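Local structure of UPF0678 fatty acid-binding protein-like protein ERS007657_00996 (Mycobacterium tuberculosis, 6R3W) at residues S109-G114 and A127-Y132. The protein binds heme b in a beta-barrel and probably isomerises peroxynitrite to nitrate, helping to detoxify reactive nitrogen and oxygen species. Residues are numbered along the deposited sequence; the frame is centred on the assembly and turned at random. Where two conformers were deposited one is given.
Sequences STRADG and ALDRSY
In the antiparallel beta-barrel of nitrobindin, strand 103-118 forms a hairpin with strand 125-135, and here a type I turn from Ser109 to Ala112 breaks the first strand. Ser109 and Asp129 form a non-hydrogen-bonded pair, their side chains on the same face of the sheet. Just beyond it, Thr110 N donates to Leu128 O at 2.9 Å. The return bond ends on a side chain: with chi1 62°, Thr110 OG1 sits between its own backbone N and carbonyl carbon and takes the hydrogen of Leu128 N (3.0 Å), which a strand carbonyl would otherwise accept. Leu128 itself turns its side chain to the heme. On the face of Ala127 and Asp129, Arg111 lays its CG 3.7 Å from Ala127 CB, then bends at chi3 (-61°) and meets Asp129 side-on in a salt bridge of two nearly straight hydrogen bonds, guanidinium and carboxylate nearly coplanar. NH2 of Arg111 reaches Asp129 OD2 at 2.8 Å and NE reaches Asp129 OD1 at 3.0 Å, both on syn lone pairs. Ser109 OG works both ways: it accepts from Arg111 N in an ST turn and donates to Asp129 OD1 at 2.6 Å, coming from above the carboxylate plane, 57° out of it.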
ATOM      1  N   SER A 109      -2.352   2.065   9.522  1.00  6.61           N
ATOM      2  CA  SER A 109      -3.797   2.317   9.492  1.00  6.47           C
ATOM      3  C   SER A 109      -4.072   3.818   9.449  1.00  5.99           C
ATOM      4  O   SER A 109      -3.374   4.585  10.146  1.00  6.56           O
ATOM      5  CB  SER A 109      -4.466   1.704  10.706  1.00  7.20           C
ATOM      6  OG  SER A 109      -5.857   1.978  10.734  1.00  7.82           O
ATOM      7  N   THR A 110      -5.132   4.210   8.754  1.00  6.17           N
ATOM      8  CA  THR A 110      -5.669   5.583   8.894  1.00  6.05           C
ATOM      9  C   THR A 110      -6.158   5.807  10.324  1.00  6.30           C
ATOM     10  O   THR A 110      -6.329   6.965  10.698  1.00  7.37           O
ATOM     11  CB  THR A 110      -6.798   5.849   7.888  1.00  7.06           C
ATOM     12  OG1 THR A 110      -7.883   4.949   8.130  1.00  6.91           O
ATOM     13  CG2 THR A 110      -6.324   5.699   6.454  1.00  7.02           C
ATOM     14  N   ARG A 111      -6.492   4.738  11.035  1.00  6.91           N
ATOM     15  CA  ARG A 111      -7.132   4.796  12.368  1.00  7.68           C
ATOM     16  C   ARG A 111      -6.103   5.127  13.458  1.00  8.22           C
ATOM     17  O   ARG A 111      -6.518   5.371  14.596  1.00 11.16           O
ATOM     18  CB  ARG A 111      -7.857   3.480  12.662  1.00  7.21           C
ATOM     19  CG  ARG A 111      -8.890   3.122  11.591  1.00  7.61           C
ATOM     20  CD  ARG A 111      -9.687   1.871  11.899  1.00  8.40           C
ATOM     21  NE  ARG A 111      -8.846   0.691  12.002  1.00  8.00           N
ATOM     22  CZ  ARG A 111      -8.654  -0.008  13.094  1.00 10.40           C
ATOM     23  NH1 ARG A 111      -9.200   0.353  14.237  1.00 13.16           N
ATOM     24  NH2 ARG A 111      -7.912  -1.098  13.048  1.00 12.46           N
ATOM     25  N   ALA A 112      -4.809   5.088  13.138  1.00  7.58           N
ATOM     26  CA  ALA A 112      -3.719   5.368  14.103  1.00  7.80           C
ATOM     27  C   ALA A 112      -3.211   6.803  13.914  1.00  7.04           C
ATOM     28  O   ALA A 112      -2.012   6.998  13.663  1.00  8.60           O
ATOM     29  CB  ALA A 112      -2.613   4.345  13.955  1.00  8.92           C
ATOM     30  N   ASP A 113      -4.123   7.778  13.981  1.00  7.06           N
ATOM     31  CA  ASP A 113      -3.816   9.219  13.795  1.00  6.36           C
ATOM     32  C   ASP A 113      -3.452   9.496  12.339  1.00  6.17           C
ATOM     33  O   ASP A 113      -2.733  10.472  12.080  1.00  7.40           O
ATOM     34  CB  ASP A 113      -2.720   9.677  14.751  1.00  7.33           C
ATOM     35  CG  ASP A 113      -2.783  11.158  15.109  1.00  8.16           C
ATOM     36  OD1 ASP A 113      -3.838  11.803  14.870  1.00  8.99           O
ATOM     37  OD2 ASP A 113      -1.803  11.629  15.680  1.00  9.20           O
ATOM     38  N   GLY A 114      -4.022   8.728  11.422  1.00  7.02           N
ATOM     39  CA  GLY A 114      -3.971   9.019   9.993  1.00  7.21           C
ATOM     40  C   GLY A 114      -5.200   9.783   9.547  1.00  7.98           C
ATOM     41  O   GLY A 114      -5.794  10.476  10.362  1.00 10.62           O
ATOM     42  N   ALA A 127     -12.100   4.309   6.687  1.00  7.46           N
ATOM     43  CA  ALA A 127     -10.845   3.769   7.261  1.00  7.34           C
ATOM     44  C   ALA A 127     -10.192   2.799   6.295  1.00  7.02           C
ATOM     45  O   ALA A 127     -10.903   2.060   5.590  1.00  7.93           O
ATOM     46  CB  ALA A 127     -11.075   3.120   8.609  1.00  7.71           C
ATOM     47  N   LEU A 128      -8.866   2.754   6.352  1.00  6.89           N
ATOM     48  CA  LEU A 128      -8.038   1.783   5.612  1.00  6.67           C
ATOM     49  C   LEU A 128      -6.932   1.279   6.521  1.00  6.86           C
ATOM     50  O   LEU A 128      -6.287   2.108   7.194  1.00  7.57           O
ATOM     51  CB  LEU A 128      -7.448   2.452   4.371  1.00  7.74           C
ATOM     52  CG  LEU A 128      -8.470   2.884   3.330  1.00  7.94           C
ATOM     53  CD1 LEU A 128      -7.883   3.912   2.374  1.00 10.51           C
ATOM     54  CD2 LEU A 128      -9.033   1.696   2.578  1.00  8.88           C
ATOM     55  N   ASP A 129      -6.753  -0.032   6.540  1.00  6.48           N
ATOM     56  CA  ASP A 129      -5.653  -0.696   7.255  1.00  6.86           C
ATOM     57  C   ASP A 129      -4.841  -1.491   6.241  1.00  6.77           C
ATOM     58  O   ASP A 129      -5.441  -2.155   5.376  1.00  8.19           O
ATOM     59  CB  ASP A 129      -6.158  -1.684   8.310  1.00  7.60           C
ATOM     60  CG  ASP A 129      -6.827  -1.112   9.554  1.00  8.58           C
ATOM     61  OD1 ASP A 129      -7.204   0.072   9.562  1.00  9.08           O
ATOM     62  OD2 ASP A 129      -7.033  -1.914  10.496  1.00 11.90           O
ATOM     63  N   ARG A 130      -3.530  -1.428   6.346  1.00  6.47           N
ATOM     64  CA  ARG A 130      -2.607  -2.213   5.497  1.00  7.16           C
ATOM     65  C   ARG A 130      -1.654  -3.036   6.370  1.00  7.68           C
ATOM     66  O   ARG A 130      -1.050  -2.489   7.309  1.00  8.27           O
ATOM     67  CB  ARG A 130      -1.831  -1.279   4.576  1.00  9.18           C
ATOM     68  CG  ARG A 130      -2.681  -0.641   3.484  1.00  8.63           C
ATOM     69  CD  ARG A 130      -1.894   0.402   2.725  1.00  9.64           C
ATOM     70  NE  ARG A 130      -2.740   1.217   1.873  1.00  8.95           N
ATOM     71  CZ  ARG A 130      -2.685   1.264   0.552  1.00  8.25           C
ATOM     72  NH1 ARG A 130      -1.839   0.504  -0.136  1.00  9.98           N
ATOM     73  NH2 ARG A 130      -3.504   2.057  -0.095  1.00  7.61           N
ATOM     74  N   SER A 131      -1.479  -4.293   5.988  1.00  7.64           N
ATOM     75  CA  SER A 131      -0.468  -5.211   6.540  0.50  8.92           C
ATOM     76  C   SER A 131       0.440  -5.678   5.396  1.00  8.27           C
ATOM     77  O   SER A 131      -0.059  -6.314   4.492  1.00  9.32           O
ATOM     78  CB  SER A 131      -1.150  -6.364   7.226  0.50 13.44           C
ATOM     79  OG  SER A 131      -0.207  -7.238   7.800  0.50 18.29           O
ATOM     80  N   TYR A 132       1.708  -5.303   5.436  1.00  8.00           N
ATOM     81  CA  TYR A 132       2.676  -5.642   4.372  0.50  9.74           C
ATOM     82  C   TYR A 132       3.747  -6.574   4.978  1.00 10.96           C
ATOM     83  O   TYR A 132       4.216  -6.340   6.137  1.00 10.93           O
ATOM     84  CB  TYR A 132       3.234  -4.363   3.716  0.50 10.07           C
ATOM     85  CG  TYR A 132       2.367  -3.745   2.628  0.50  9.24           C
ATOM     86  CD1 TYR A 132       2.814  -3.634   1.314  0.50  9.04           C
ATOM     87  CD2 TYR A 132       1.116  -3.225   2.915  0.50  9.37           C
ATOM     88  CE1 TYR A 132       2.008  -3.110   0.311  0.50  8.89           C
ATOM     89  CE2 TYR A 132       0.275  -2.751   1.913  0.50  8.71           C
ATOM     90  CZ  TYR A 132       0.729  -2.665   0.611  0.50  8.19           C
ATOM     91  OH  TYR A 132      -0.087  -2.138  -0.347  0.50  8.52           O
TER